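Local atomic coordinates of uncharacterized protein MJ0236 (Methanocaldococcus jannaschii DSM 2661, PDB entry 2PHP), a protein that probably makes thiamine phosphate through its ThiN domain, the C-terminal part crystallised here, and phosphorylates hydroxymethylpyrimidine through its separate kinase domain. Residues Leu84-Phe89 / Gly142-Ile147. Numbering follows the deposited sequence.
Sequences LSASKF and GGVPDI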
loop_
_atom_site.group_PDB
_atom_site.type_symbol
_atom_site.label_atom_id
_atom_site.label_comp_id
_atom_site.label_asym_id
_atom_site.label_seq_id
_atom_site.Cartn_x
_atom_site.Cartn_y
_atom_site.Cartn_z
ATOM N N LEU B 84 21.363 8.260 18.699
ATOM C CA LEU B 84 22.737 7.998 19.104
ATOM C C LEU B 84 23.323 9.165 19.884
ATOM O O LEU B 84 24.130 8.961 20.792
ATOM C CB LEU B 84 23.612 7.682 17.891
ATOM C CG LEU B 84 23.593 6.205 17.483
ATOM C CD1 LEU B 84 22.177 5.795 17.094
ATOM C CD2 LEU B 84 24.560 5.974 16.334
ATOM N N SER B 85 22.921 10.388 19.539
ATOM C CA SER B 85 23.415 11.563 20.254
ATOM C C SER B 85 22.833 11.607 21.668
ATOM O O SER B 85 23.556 11.793 22.645
ATOM C CB SER B 85 23.042 12.852 19.513
ATOM O OG SER B 85 23.778 12.997 18.311
ATOM N N ALA B 86 21.521 11.435 21.776
ATOM C CA ALA B 86 20.866 11.471 23.075
ATOM C C ALA B 86 21.318 10.333 23.984
ATOM O O ALA B 86 21.393 10.505 25.206
ATOM C CB ALA B 86 19.350 11.425 22.901
ATOM N N SER B 87 21.620 9.175 23.399
ATOM C CA SER B 87 22.041 8.027 24.196
ATOM C C SER B 87 23.333 8.300 24.967
ATOM O O SER B 87 23.601 7.652 25.977
ATOM C CB SER B 87 22.202 6.774 23.318
ATOM O OG SER B 87 23.293 6.885 22.422
ATOM N N LYS B 88 24.126 9.260 24.491
ATOM C CA LYS B 88 25.380 9.632 25.150
ATOM C C LYS B 88 25.096 10.288 26.503
ATOM O O LYS B 88 25.962 10.327 27.384
ATOM C CB LYS B 88 26.181 10.601 24.273
ATOM C CG LYS B 88 26.662 10.013 22.946
ATOM C CD LYS B 88 27.582 8.824 23.171
ATOM C CE LYS B 88 28.120 8.244 21.858
ATOM N NZ LYS B 88 29.094 7.121 22.099
ATOM N N PHE B 89 23.881 10.811 26.659
ATOM C CA PHE B 89 23.467 11.454 27.901
ATOM C C PHE B 89 22.682 10.486 28.772
ATOM O O PHE B 89 22.793 10.515 29.997
ATOM C CB PHE B 89 22.620 12.687 27.594
ATOM C CG PHE B 89 23.399 13.808 26.987
ATOM C CD1 PHE B 89 23.849 14.862 27.775
ATOM C CD2 PHE B 89 23.726 13.787 25.635
ATOM C CE1 PHE B 89 24.618 15.884 27.223
ATOM C CE2 PHE B 89 24.493 14.797 25.074
ATOM C CZ PHE B 89 24.942 15.853 25.870
ATOM N N GLY B 142 20.567 19.392 30.813
ATOM C CA GLY B 142 21.250 18.636 31.847
ATOM C C GLY B 142 20.855 17.171 31.771
ATOM O O GLY B 142 20.888 16.448 32.772
ATOM N N GLY B 143 20.481 16.739 30.568
ATOM C CA GLY B 143 20.072 15.364 30.345
ATOM C C GLY B 143 19.231 15.260 29.082
ATOM O O GLY B 143 19.230 16.178 28.261
ATOM N N VAL B 144 18.515 14.150 28.928
ATOM C CA VAL B 144 17.659 13.939 27.761
ATOM C C VAL B 144 16.224 14.281 28.137
ATOM O O VAL B 144 15.641 13.663 29.023
ATOM C CB VAL B 144 17.722 12.468 27.286
ATOM C CG1 VAL B 144 16.794 12.264 26.100
ATOM C CG2 VAL B 144 19.154 12.105 26.924
ATOM N N PRO B 145 15.639 15.291 27.477
ATOM C CA PRO B 145 14.261 15.679 27.785
ATOM C C PRO B 145 13.258 14.817 27.028
ATOM O O PRO B 145 13.644 13.892 26.314
ATOM C CB PRO B 145 14.214 17.134 27.338
ATOM C CG PRO B 145 15.085 17.111 26.106
ATOM C CD PRO B 145 16.264 16.250 26.547
ATOM N N ASP B 146 11.976 15.124 27.198
ATOM C CA ASP B 146 10.920 14.400 26.502
ATOM C C ASP B 146 10.813 14.970 25.095
ATOM O O ASP B 146 10.443 14.273 24.151
ATOM C CB ASP B 146 9.575 14.613 27.190
ATOM C CG ASP B 146 9.532 14.035 28.584
ATOM O OD1 ASP B 146 9.600 12.797 28.713
ATOM O OD2 ASP B 146 9.429 14.825 29.542
ATOM N N ILE B 147 11.148 16.249 24.968
ATOM C CA ILE B 147 11.032 16.941 23.698
ATOM C C ILE B 147 12.213 17.835 23.356
ATOM O O ILE B 147 12.740 18.556 24.208
ATOM C CB ILE B 147 9.758 17.820 23.692
ATOM C CG1 ILE B 147 8.521 16.944 23.905
ATOM C CG2 ILE B 147 9.672 18.610 22.410
ATOM C CD1 ILE B 147 7.228 17.723 24.064
#
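Val144 meets the C-terminal end of helix 77-87 with its two methyl groups, and CG2 does most of the touching. CG2 of Val144 lies 3.6 Å from CB of Phe89 and 3.2 Å from the carbonyl O of Ala86, a close approach of a methyl to a backbone oxygen. The O of Ala86 also accepts the N-H of Phe89, N to O 2.9 Å, in a turn that links residues three apart. CB of Ala86 completes the apolar patch, 4.1 Å from CG2 and 4.2 Å from CG1 of Val144. The fork of the valine serves this well: with CG1 anti to the backbone N (chi1 178°), CG2 is turned back beside that nitrogen, and both branches can reach the alanine methyl. At Ala86 the small side chain suits a buried place where loop and helix come close, the CA of Ala86 lying 6.2 Å from the CA of Val144.

Phe89 offers the valine its CB, while its side chain also packs on Cys138 and Glu139 of helix 129-141, with the carbonyl O of Ser85 in the plane of the ring at its edge. The chain reaches Val144 through Gly142 and Gly143, whose backbone angles would press a CB against the preceding carbonyl O; Gly142, with positive phi, takes the chain out of helix 129-141. Leu163 of strand 159-164 touches both Ala86 and Val144, and Ile93 adds to the apolar surround of the valine. Two residues after Val144, Asp146 forms a salt bridge with Lys173, and Ile147 begins strand 147-150. This is apolar packing of a helix C-terminus against a helix-to-strand connection, beside strand 159-164 of the mixed sheet in the alpha/beta ThiN domain.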